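Local structure of putative secreted cellulose binding protein (Streptomyces coelicolor, 4OY7) at residues A[48-53]-A[77-82]. The protein is the copper-dependent catalytic domain of a lytic polysaccharide monooxygenase that oxidatively cleaves glycosidic bonds in cellulose. Numbering follows the deposited sequence.
Sequences FAVLDS and YDFSAY
Close to the copper site of this AA10 domain, the residues leading into strand 51-52 pack on segment 77-82 through Ala-49, Val-50, Tyr-77 and Phe-79; the side chain of Ala-49 is about 4 Å from that of the copper ligand His-1. CG2 of Val-50 sits squarely over one face of the Phe-79 ring, 3.7 Å from the ring centroid and only 5° off its normal, a CH-pi contact. CG1 is anti to the backbone N (chi1 -168°), which leaves CG2, anti to the carbonyl carbon, as the branch that meets the ring. On one side of the ring, CE2 of Phe-79 comes within 3.4 Å of Ala-49 O, obliquely to the ring. The Ala-49 methyl meets a different ring: its CB reaches the edge of Tyr-77, 3.7 Å from CE2 and near the ring plane. Around Phe-79 the chain is bent by an Asx turn, Asp-78 OD1 accepting from Ser-80 N at 2.9 Å, while Phe-79 and Tyr-77 also touch helix 42-45. A leucine in place of Phe-79 would probably leave the Val-50 methyl without its flat aromatic seat and open a gap beside Ala-49. With no hydrogen bond between the segments, this buried junction rests on apolar and CH-pi packing.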
ATOM      1  N   PHE A  48      -8.394  -4.593  -0.206  1.00  8.40           N
ATOM      2  CA  PHE A  48      -8.443  -3.606   0.867  1.00  8.52           C
ATOM      3  C   PHE A  48      -8.230  -4.190   2.264  1.00  8.20           C
ATOM      4  O   PHE A  48      -8.160  -3.437   3.232  1.00  8.47           O
ATOM      5  CB  PHE A  48      -9.818  -2.917   0.815  1.00  9.29           C
ATOM      6  CG  PHE A  48     -10.960  -3.885   0.582  1.00 10.25           C
ATOM      7  CD1 PHE A  48     -11.334  -4.797   1.569  1.00 10.53           C
ATOM      8  CD2 PHE A  48     -11.635  -3.918  -0.641  1.00 11.09           C
ATOM      9  CE1 PHE A  48     -12.358  -5.711   1.362  1.00 11.38           C
ATOM     10  CE2 PHE A  48     -12.666  -4.823  -0.844  1.00 11.78           C
ATOM     11  CZ  PHE A  48     -13.017  -5.718   0.150  1.00 11.89           C
ATOM     12  N   ALA A  49      -8.127  -5.507   2.389  1.00  8.13           N
ATOM     13  CA  ALA A  49      -8.224  -6.146   3.691  1.00  7.99           C
ATOM     14  C   ALA A  49      -6.872  -6.567   4.256  1.00  7.50           C
ATOM     15  O   ALA A  49      -6.769  -7.537   4.997  1.00  7.62           O
ATOM     16  CB  ALA A  49      -9.204  -7.328   3.618  1.00  8.63           C
ATOM     17  N   VAL A  50      -5.832  -5.785   3.939  1.00  7.00           N
ATOM     18  CA  VAL A  50      -4.483  -6.084   4.411  1.00  6.65           C
ATOM     19  C   VAL A  50      -4.331  -5.552   5.848  1.00  6.64           C
ATOM     20  O   VAL A  50      -3.846  -4.438   6.071  1.00  6.43           O
ATOM     21  CB  VAL A  50      -3.400  -5.492   3.492  1.00  6.33           C
ATOM     22  CG1 VAL A  50      -2.060  -6.085   3.877  1.00  6.27           C
ATOM     23  CG2 VAL A  50      -3.682  -5.846   2.042  1.00  6.54           C
ATOM     24  N   LEU A  51      -4.735  -6.357   6.815  1.00  6.98           N
ATOM     25  CA  LEU A  51      -4.982  -5.893   8.154  1.00  7.11           C
ATOM     26  C   LEU A  51      -4.398  -6.831   9.197  1.00  7.37           C
ATOM     27  O   LEU A  51      -4.171  -8.008   8.953  1.00  7.42           O
ATOM     28  CB  LEU A  51      -6.499  -5.694   8.363  1.00  7.68           C
ATOM     29  CG  LEU A  51      -7.379  -6.959   8.381  1.00  8.25           C
ATOM     30  CD1 LEU A  51      -7.539  -7.567   9.767  1.00  8.62           C
ATOM     31  CD2 LEU A  51      -8.764  -6.603   7.851  1.00  8.84           C
ATOM     32  N   ASP A  52      -4.099  -6.271  10.363  1.00  7.57           N
ATOM     33  CA  ASP A  52      -3.723  -7.052  11.541  1.00  8.00           C
ATOM     34  C   ASP A  52      -4.657  -6.525  12.630  1.00  8.37           C
ATOM     35  O   ASP A  52      -4.569  -5.351  13.012  1.00  8.11           O
ATOM     36  CB  ASP A  52      -2.258  -6.821  11.916  1.00  7.93           C
ATOM     37  CG  ASP A  52      -1.841  -7.505  13.220  1.00  8.37           C
ATOM     38  OD1 ASP A  52      -0.648  -7.352  13.573  1.00  8.38           O
ATOM     39  OD2 ASP A  52      -2.658  -8.191  13.865  1.00  8.59           O
ATOM     40  N   SER A  53      -5.536  -7.397  13.120  1.00  9.10           N
ATOM     41  CA  SER A  53      -6.478  -7.066  14.199  1.00  9.84           C
ATOM     42  C   SER A  53      -5.843  -6.597  15.507  1.00  9.73           C
ATOM     43  O   SER A  53      -6.533  -5.979  16.320  1.00 10.02           O
ATOM     44  CB  SER A  53      -7.343  -8.281  14.564  1.00 10.73           C
ATOM     45  OG  SER A  53      -7.914  -8.816  13.404  1.00 12.06           O
ATOM     46  N   TYR A  77      -6.457 -13.285   5.317  1.00 10.76           N
ATOM     47  CA  TYR A  77      -6.210 -13.752   3.962  1.00 10.89           C
ATOM     48  C   TYR A  77      -4.721 -13.919   3.699  1.00 10.29           C
ATOM     49  O   TYR A  77      -3.871 -13.369   4.420  1.00  9.97           O
ATOM     50  CB  TYR A  77      -6.794 -12.760   2.939  1.00 10.98           C
ATOM     51  CG  TYR A  77      -8.240 -12.466   3.184  1.00 11.83           C
ATOM     52  CD1 TYR A  77      -9.198 -13.474   3.025  1.00 13.01           C
ATOM     53  CD2 TYR A  77      -8.661 -11.223   3.613  1.00 12.02           C
ATOM     54  CE1 TYR A  77     -10.531 -13.233   3.275  1.00 13.88           C
ATOM     55  CE2 TYR A  77      -9.998 -10.973   3.906  1.00 12.92           C
ATOM     56  CZ  TYR A  77     -10.923 -11.992   3.710  1.00 13.76           C
ATOM     57  OH  TYR A  77     -12.247 -11.770   3.963  1.00 15.87           O
ATOM     58  N   ASP A  78      -4.410 -14.629   2.623  1.00 10.31           N
ATOM     59  CA  ASP A  78      -3.030 -14.844   2.219  1.00 10.08           C
ATOM     60  C   ASP A  78      -2.619 -13.688   1.323  1.00  9.31           C
ATOM     61  O   ASP A  78      -3.089 -13.595   0.199  1.00  9.45           O
ATOM     62  CB  ASP A  78      -2.892 -16.173   1.475  1.00 10.98           C
ATOM     63  CG  ASP A  78      -1.466 -16.463   1.038  1.00 11.18           C
ATOM     64  OD1 ASP A  78      -0.589 -15.558   1.067  1.00 10.58           O
ATOM     65  OD2 ASP A  78      -1.204 -17.609   0.652  1.00 12.56           O
ATOM     66  N   PHE A  79      -1.799 -12.783   1.856  1.00  8.50           N
ATOM     67  CA  PHE A  79      -1.234 -11.662   1.089  1.00  7.95           C
ATOM     68  C   PHE A  79       0.267 -11.810   1.004  1.00  7.90           C
ATOM     69  O   PHE A  79       0.968 -10.879   0.606  1.00  7.62           O
ATOM     70  CB  PHE A  79      -1.546 -10.312   1.771  1.00  7.33           C
ATOM     71  CG  PHE A  79      -2.982  -9.889   1.665  1.00  7.28           C
ATOM     72  CD1 PHE A  79      -3.554  -9.544   0.440  1.00  7.28           C
ATOM     73  CD2 PHE A  79      -3.768  -9.819   2.811  1.00  7.21           C
ATOM     74  CE1 PHE A  79      -4.892  -9.170   0.363  1.00  7.52           C
ATOM     75  CE2 PHE A  79      -5.098  -9.461   2.741  1.00  7.37           C
ATOM     76  CZ  PHE A  79      -5.665  -9.125   1.522  1.00  7.55           C
ATOM     77  N   SER A  80       0.765 -12.999   1.313  1.00  8.46           N
ATOM     78  CA  SER A  80       2.207 -13.232   1.425  1.00  8.67           C
ATOM     79  C   SER A  80       2.974 -12.894   0.142  1.00  8.41           C
ATOM     80  O   SER A  80       4.090 -12.361   0.207  1.00  7.93           O
ATOM     81  CB  SER A  80       2.485 -14.676   1.874  1.00  9.71           C
ATOM     82  OG  SER A  80       3.873 -14.913   2.082  1.00 10.61           O
ATOM     83  N   ALA A  81       2.364 -13.171  -1.002  1.00  8.50           N
ATOM     84  CA  ALA A  81       3.012 -12.921  -2.302  1.00  8.54           C
ATOM     85  C   ALA A  81       3.302 -11.457  -2.588  1.00  7.93           C
ATOM     86  O   ALA A  81       4.190 -11.156  -3.383  1.00  8.00           O
ATOM     87  CB  ALA A  81       2.202 -13.524  -3.458  1.00  9.07           C
ATOM     88  N   TYR A  82       2.595 -10.568  -1.899  1.00  7.37           N
ATOM     89  CA  TYR A  82       2.693  -9.127  -2.105  1.00  6.77           C
ATOM     90  C   TYR A  82       3.911  -8.569  -1.382  1.00  6.57           C
ATOM     91  O   TYR A  82       4.235  -7.415  -1.549  1.00  6.74           O
ATOM     92  CB  TYR A  82       1.347  -8.431  -1.752  1.00  6.54           C
ATOM     93  CG  TYR A  82       0.264  -8.960  -2.662  1.00  6.80           C
ATOM     94  CD1 TYR A  82       0.040  -8.399  -3.908  1.00  6.87           C
ATOM     95  CD2 TYR A  82      -0.464 -10.099  -2.329  1.00  7.07           C
ATOM     96  CE1 TYR A  82      -0.901  -8.911  -4.771  1.00  7.26           C
ATOM     97  CE2 TYR A  82      -1.401 -10.626  -3.191  1.00  7.57           C
ATOM     98  CZ  TYR A  82      -1.620 -10.032  -4.426  1.00  7.57           C
ATOM     99  OH  TYR A  82      -2.521 -10.557  -5.336  1.00  8.23           O
TER